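Local coordinates for protein FAD-binding oxidoreductase (Gulosibacter chungangensis, PDB 7PBG) that oxidises 4-ethylphenol as a flavoenzyme with covalently bound FAD, in a dehydrogenation of the kind that yields 4-vinylphenol, at residues P61-T64 against E65-Q68; P451-R454 against K455-D459; A507-P510 against N511-N515. One frame throughout, in Å; residues are numbered along the deposited sequence.

Interaction 1. Residues P61-T64 against E65-Q68; sequences PGST and EDVQ
S63 and D66 meet at the first turn of helix 64-77, where S63 is the N-cap. S63 OG accepts from D66 N at 3.1 Å with an N-H...O angle of 165°, a nearly straight capping bond. The hydroxyl can do this because chi1 of 71° sets OG between the backbone N and the carbonyl carbon, facing the amide of D66. D66 answers with its carboxylate, but one residue further back than in a classical capping box: OD2 accepts from G62 N at 2.8 Å. That amide arrives on the anti side of OD2, 26° out of the carboxylate plane. A water also donates to OD2 at 3.1 Å. An alanine here has no carboxylate, and G62 N is likely to be left without its mate, with the loop before the helix held less firmly. The main chain then takes over, with V67 N bonded to S63 O and Q68 N to T64 O.

Next to these polar pairs, P61 and V67 form an apolar pair. P61 CB sits 3.9 Å from V67 CG2, the proline ring and the valine branch crossing at a slant, and the same proline carbon is in van der Waals contact with D66 CB at 3.8 Å. Farther out, V185 of strand 179-186 touches T64, V67 and Q68, while T64 OG1 bonds to E183 and Q68 NE2 to G189 O. The helix start is thus joined to a neighbouring sheet within the FAD-binding domain of the PCMH type, with the V67 side chain about 8 Å from the bound FAD. On V67 itself, CG2 rather than CG1 faces the loop, standing 3.6 Å from S63 O.

Interaction 2. Residues P451-R454 against K455-D459; sequences PASR and KETLD
T457 OG1 donates to S453 O at 2.8 Å, a side-chain bond back to the carbonyl four residues earlier in the first turns of helix 451-470. With chi1 of -58° the hydroxyl lies anti to the carbonyl carbon of T457, on the side of its own backbone N, which turns it back along the helix onto S453 O. T457 N bonds to the same oxygen at 2.9 Å, and the two donors reach S453 O from opposite faces of its carbonyl plane, so one acceptor is gripped twice.

The remaining backbone bonds are the regular i to i+4 set: K455 N to P451 O, E456 N to A452 O, and L458 N to R454 O, the last at 2.9 Å.

Charge pairing joins K455 NZ to D459 OD2 at 2.7 Å, a salt bridge one turn apart that uses the syn lone pair; the lysine chain bends at chi3 and chi4 to bring NZ round. R454 is paired separately, with D49 and T448 O.

Among the other polar links, one water donates both to A452 O at 2.8 Å and to E456 OE1 at 3.0 Å. E456 OE2 is hydrogen-bonded to H423 ND1, and S453 OG to D447 N.

Within the FAD-linked oxidase C-terminal domain, T457 packs on Y446 of strand 438-447 and F396 of strand 393-402. The latter strand carries H395, the covalent FAD ligand, its side chain about 8 Å from that of T457. The buried T457 hydroxyl is therefore satisfied within its own helix, while K455, D459 and the water-bridged E456 pair on the outward side.

Interaction 3. Residues A507-P510 against N511-N515; sequences ALDP and NGILN
The carboxylate of D509 is the flat group at the centre, met at both oxygens by the chain that follows. I513 N donates to OD1 at 3.0 Å and L514 N to OD2 at 2.8 Å, both on the syn side, 17° and 22° out of the carboxylate plane. The two amides lie on opposite sides of that plane, so the group is straddled by successive peptides. Over the face on the I513 side stands G512 N, 3.6 Å from D509 CG; over the opposite face L514 CB stands 3.5 Å from OD2. At the OD1 edge a water donates to OD1 at 2.7 Å and accepts from N511 N.

Chi1 of -176° directs CG away from the backbone N of D509 and beside its carbonyl carbon, over the type I beta turn from D509 to G512. That turn is closed by G512 N to D509 O at 2.9 Å, the donor standing above the carbonyl plane. Positive phi at G512 suits glycine.

K505, on helix 492-508, forms a salt bridge to OD2. N511 ND2 bonds to N75 and I513 packs on A74, tying the turn to helix 64-77, while A507 meets A507 of the second subunit.

A buried carboxylate so surrounded would be expected to stay ionised, consistent with a charge balanced by K505 and by the amides of I513 and L514, which hold the chain as it leaves helix 492-508.

All three contacts are local, but they occupy different places on their helices: interaction 1 starts helix 64-77, interaction 2 is the opening of helix 451-470, and interaction 3 leaves helix 492-508. Interaction 3 is buried, interaction 1 partly so, and interaction 2 lies at the surface. Their polar chemistry follows: an aspartate receives main-chain amides in 1 and 3, whereas 2 adds a lysine-aspartate pair and a water bridge to its backbone bonds. Interactions 1 and 3 come within about 8 Å at their nearest atoms, and 3 touches helix 64-77. Interaction 2 stands apart, its nearest atoms about 27 Å from interaction 1 and about 17 Å from interaction 3.

Interaction 1. Residues P61-T64 against E65-Q68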
loop_
_atom_site.group_PDB
_atom_site.type_symbol
_atom_site.label_atom_id
_atom_site.label_comp_id
_atom_site.label_asym_id
_atom_site.label_seq_id
_atom_site.Cartn_x
_atom_site.Cartn_y
_atom_site.Cartn_z
ATOM N N PRO A 61 3.248 -24.566 17.104
ATOM C CA PRO A 61 2.652 -25.227 15.972
ATOM C C PRO A 61 3.652 -25.539 14.856
ATOM O O PRO A 61 4.599 -24.772 14.676
ATOM C CB PRO A 61 1.571 -24.269 15.450
ATOM C CG PRO A 61 1.692 -23.006 16.255
ATOM C CD PRO A 61 2.790 -23.181 17.282
ATOM N N GLY A 62 3.395 -26.642 14.155
ATOM C CA GLY A 62 4.319 -27.226 13.170
ATOM C C GLY A 62 3.930 -26.914 11.740
ATOM O O GLY A 62 4.742 -27.230 10.847
ATOM N N SER A 63 2.756 -26.309 11.514
ATOM C CA SER A 63 2.112 -26.208 10.179
ATOM C C SER A 63 0.887 -25.304 10.256
ATOM O O SER A 63 0.332 -25.123 11.352
ATOM C CB SER A 63 1.713 -27.531 9.641
ATOM O OG SER A 63 0.609 -28.026 10.378
ATOM N N THR A 64 0.437 -24.808 9.119
ATOM C CA THR A 64 -0.848 -24.084 9.003
ATOM C C THR A 64 -1.969 -24.967 9.616
ATOM O O THR A 64 -2.825 -24.434 10.360
ATOM C CB THR A 64 -1.140 -23.761 7.542
ATOM O OG1 THR A 64 -0.023 -22.989 7.069
ATOM C CG2 THR A 64 -2.435 -22.969 7.405
ATOM N N GLU A 65 -1.973 -26.272 9.319
ATOM C CA GLU A 65 -3.055 -27.147 9.844
ATOM C C GLU A 65 -3.059 -27.101 11.379
ATOM O O GLU A 65 -4.161 -27.085 11.991
ATOM C CB GLU A 65 -2.890 -28.576 9.333
ATOM C CG GLU A 65 -4.055 -29.465 9.729
ATOM C CD GLU A 65 -4.051 -30.840 9.073
ATOM O OE1 GLU A 65 -3.143 -31.113 8.257
ATOM O OE2 GLU A 65 -4.970 -31.627 9.364
ATOM N N ASP A 66 -1.887 -27.179 11.996
ATOM C CA ASP A 66 -1.770 -27.118 13.483
ATOM C C ASP A 66 -2.409 -25.798 13.937
ATOM O O ASP A 66 -3.204 -25.783 14.864
ATOM C CB ASP A 66 -0.336 -27.177 13.982
ATOM C CG ASP A 66 0.279 -28.570 13.981
ATOM O OD1 ASP A 66 -0.403 -29.533 13.569
ATOM O OD2 ASP A 66 1.429 -28.676 14.422
ATOM N N VAL A 67 -2.014 -24.691 13.337
ATOM C CA VAL A 67 -2.641 -23.372 13.676
ATOM C C VAL A 67 -4.169 -23.465 13.569
ATOM O O VAL A 67 -4.891 -22.988 14.497
ATOM C CB VAL A 67 -2.051 -22.223 12.836
ATOM C CG1 VAL A 67 -2.754 -20.917 13.167
ATOM C CG2 VAL A 67 -0.584 -22.080 13.094
ATOM N N GLN A 68 -4.707 -24.037 12.493
ATOM C CA GLN A 68 -6.183 -24.126 12.329
ATOM C C GLN A 68 -6.805 -24.887 13.507
ATOM O O GLN A 68 -7.842 -24.462 14.004
ATOM C CB GLN A 68 -6.580 -24.827 11.039
ATOM C CG GLN A 68 -6.019 -24.143 9.811
ATOM C CD GLN A 68 -6.419 -24.916 8.584
ATOM O OE1 GLN A 68 -5.632 -25.725 8.085
ATOM N NE2 GLN A 68 -7.671 -24.741 8.160
HETATM O O HOH W 1 2.777 -30.053 12.054
#

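Interaction 2. Residues P451-R454 against K455-D459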
loop_
_atom_site.group_PDB
_atom_site.type_symbol
_atom_site.label_atom_id
_atom_site.label_comp_id
_atom_site.label_asym_id
_atom_site.label_seq_id
_atom_site.Cartn_x
_atom_site.Cartn_y
_atom_site.Cartn_z
ATOM N N PRO A 451 11.456 -1.773 39.640
ATOM C CA PRO A 451 10.086 -1.265 39.570
ATOM C C PRO A 451 9.946 0.266 39.550
ATOM O O PRO A 451 9.025 0.780 38.901
ATOM C CB PRO A 451 9.408 -1.893 40.807
ATOM C CG PRO A 451 10.213 -3.170 41.049
ATOM C CD PRO A 451 11.645 -2.785 40.694
ATOM N N ALA A 452 10.823 0.995 40.239
ATOM C CA ALA A 452 10.779 2.477 40.258
ATOM C C ALA A 452 11.096 2.984 38.853
ATOM O O ALA A 452 10.473 3.960 38.414
ATOM C CB ALA A 452 11.763 3.038 41.281
ATOM N N SER A 453 12.048 2.360 38.172
ATOM C CA SER A 453 12.489 2.798 36.823
ATOM C C SER A 453 11.375 2.463 35.820
ATOM O O SER A 453 11.107 3.302 34.935
ATOM C CB SER A 453 13.791 2.191 36.406
ATOM O OG SER A 453 14.221 2.764 35.180
ATOM N N ARG A 454 10.732 1.306 35.986
ATOM C CA ARG A 454 9.572 0.912 35.148
ATOM C C ARG A 454 8.511 2.018 35.304
ATOM O O ARG A 454 7.974 2.521 34.299
ATOM C CB ARG A 454 9.015 -0.455 35.556
ATOM C CG ARG A 454 9.958 -1.633 35.333
ATOM C CD ARG A 454 9.277 -2.888 35.855
ATOM N NE ARG A 454 10.193 -4.015 35.818
ATOM C CZ ARG A 454 10.129 -5.095 36.558
ATOM N NH1 ARG A 454 9.113 -5.300 37.385
ATOM N NH2 ARG A 454 11.059 -6.016 36.408
ATOM N N LYS A 455 8.201 2.433 36.529
ATOM C CA LYS A 455 7.080 3.391 36.751
ATOM C C LYS A 455 7.437 4.754 36.161
ATOM O O LYS A 455 6.565 5.376 35.498
ATOM C CB LYS A 455 6.775 3.552 38.243
ATOM C CG LYS A 455 5.777 4.660 38.550
ATOM C CD LYS A 455 5.294 4.625 39.976
ATOM C CE LYS A 455 4.978 6.001 40.526
ATOM N NZ LYS A 455 3.978 6.700 39.695
ATOM N N GLU A 456 8.680 5.201 36.334
ATOM C CA GLU A 456 9.138 6.496 35.802
ATOM C C GLU A 456 9.003 6.444 34.282
ATOM O O GLU A 456 8.559 7.422 33.707
ATOM C CB GLU A 456 10.581 6.820 36.185
ATOM C CG GLU A 456 10.740 7.283 37.637
ATOM C CD GLU A 456 9.745 8.357 38.049
ATOM O OE1 GLU A 456 8.963 8.114 39.017
ATOM O OE2 GLU A 456 9.706 9.397 37.382
ATOM N N THR A 457 9.387 5.324 33.677
ATOM C CA THR A 457 9.341 5.191 32.201
ATOM C C THR A 457 7.902 5.225 31.707
ATOM O O THR A 457 7.618 5.921 30.726
ATOM C CB THR A 457 10.058 3.924 31.752
ATOM O OG1 THR A 457 11.381 4.070 32.259
ATOM C CG2 THR A 457 10.079 3.772 30.245
ATOM N N LEU A 458 7.022 4.464 32.351
ATOM C CA LEU A 458 5.603 4.465 31.970
ATOM C C LEU A 458 5.009 5.852 32.188
ATOM O O LEU A 458 4.308 6.348 31.265
ATOM C CB LEU A 458 4.844 3.430 32.790
ATOM C CG LEU A 458 3.353 3.381 32.502
ATOM C CD1 LEU A 458 3.066 3.239 31.004
ATOM C CD2 LEU A 458 2.704 2.269 33.309
ATOM N N ASP A 459 5.199 6.462 33.363
ATOM C CA ASP A 459 4.643 7.817 33.619
ATOM C C ASP A 459 5.162 8.818 32.593
ATOM O O ASP A 459 4.359 9.630 32.088
ATOM C CB ASP A 459 5.001 8.314 35.009
ATOM C CG ASP A 459 4.267 7.573 36.105
ATOM O OD1 ASP A 459 3.358 6.775 35.769
ATOM O OD2 ASP A 459 4.653 7.780 37.291
HETATM O O HOH W 2 9.193 5.479 40.457
#

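Interaction 3. Residues A507-P510 against N511-N515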
loop_
_atom_site.group_PDB
_atom_site.type_symbol
_atom_site.label_atom_id
_atom_site.label_comp_id
_atom_site.label_asym_id
_atom_site.label_seq_id
_atom_site.Cartn_x
_atom_site.Cartn_y
_atom_site.Cartn_z
ATOM N N ALA A 507 -16.790 -9.021 13.202
ATOM C CA ALA A 507 -17.121 -9.668 11.916
ATOM C C ALA A 507 -16.199 -10.868 11.718
ATOM O O ALA A 507 -16.690 -11.952 11.401
ATOM C CB ALA A 507 -16.996 -8.693 10.774
ATOM N N LEU A 508 -14.908 -10.669 11.952
ATOM C CA LEU A 508 -13.900 -11.667 11.592
ATOM C C LEU A 508 -13.587 -12.575 12.771
ATOM O O LEU A 508 -12.960 -13.636 12.526
ATOM C CB LEU A 508 -12.653 -10.924 11.122
ATOM C CG LEU A 508 -12.780 -10.160 9.806
ATOM C CD1 LEU A 508 -11.434 -9.567 9.437
ATOM C CD2 LEU A 508 -13.278 -11.048 8.689
ATOM N N ASP A 509 -13.935 -12.172 13.980
ATOM C CA ASP A 509 -13.594 -12.946 15.199
ATOM C C ASP A 509 -14.783 -12.869 16.150
ATOM O O ASP A 509 -14.725 -12.219 17.190
ATOM C CB ASP A 509 -12.276 -12.439 15.796
ATOM C CG ASP A 509 -11.773 -13.243 17.004
ATOM O OD1 ASP A 509 -12.361 -14.323 17.325
ATOM O OD2 ASP A 509 -10.855 -12.730 17.662
ATOM N N PRO A 510 -15.907 -13.538 15.814
ATOM C CA PRO A 510 -17.134 -13.381 16.591
ATOM C C PRO A 510 -16.979 -13.829 18.042
ATOM O O PRO A 510 -17.678 -13.305 18.851
ATOM C CB PRO A 510 -18.195 -14.255 15.889
ATOM C CG PRO A 510 -17.464 -15.016 14.807
ATOM C CD PRO A 510 -16.112 -14.346 14.603
ATOM N N ASN A 511 -16.122 -14.832 18.316
ATOM C CA ASN A 511 -15.915 -15.304 19.699
ATOM C C ASN A 511 -14.818 -14.474 20.397
ATOM O O ASN A 511 -14.563 -14.716 21.590
ATOM C CB ASN A 511 -15.593 -16.790 19.711
ATOM C CG ASN A 511 -16.787 -17.605 19.263
ATOM O OD1 ASN A 511 -17.930 -17.288 19.613
ATOM N ND2 ASN A 511 -16.518 -18.651 18.508
ATOM N N GLY A 512 -14.156 -13.548 19.695
ATOM C CA GLY A 512 -13.185 -12.617 20.303
ATOM C C GLY A 512 -11.998 -13.357 20.928
ATOM O O GLY A 512 -11.573 -12.991 22.018
ATOM N N ILE A 513 -11.432 -14.320 20.206
ATOM C CA ILE A 513 -10.333 -15.203 20.646
ATOM C C ILE A 513 -8.987 -14.529 20.394
ATOM O O ILE A 513 -8.072 -14.798 21.173
ATOM C CB ILE A 513 -10.409 -16.541 19.889
ATOM C CG1 ILE A 513 -11.673 -17.298 20.266
ATOM C CG2 ILE A 513 -9.158 -17.361 20.099
ATOM C CD1 ILE A 513 -11.906 -17.331 21.727
ATOM N N LEU A 514 -8.820 -13.804 19.292
ATOM C CA LEU A 514 -7.452 -13.314 18.959
ATOM C C LEU A 514 -7.080 -12.070 19.765
ATOM O O LEU A 514 -7.790 -11.029 19.620
ATOM C CB LEU A 514 -7.339 -13.070 17.461
ATOM C CG LEU A 514 -7.545 -14.302 16.591
ATOM C CD1 LEU A 514 -7.164 -13.977 15.143
ATOM C CD2 LEU A 514 -6.694 -15.496 17.056
ATOM N N ASN A 515 -6.002 -12.201 20.562
ATOM C CA ASN A 515 -5.260 -11.162 21.328
ATOM C C ASN A 515 -6.137 -9.944 21.552
ATOM O O ASN A 515 -5.952 -8.902 20.974
ATOM C CB ASN A 515 -3.951 -10.710 20.650
ATOM C CG ASN A 515 -2.948 -10.036 21.572
ATOM O OD1 ASN A 515 -2.967 -10.210 22.797
ATOM N ND2 ASN A 515 -2.032 -9.256 20.977
HETATM O O HOH W 3 -14.080 -16.258 16.635
#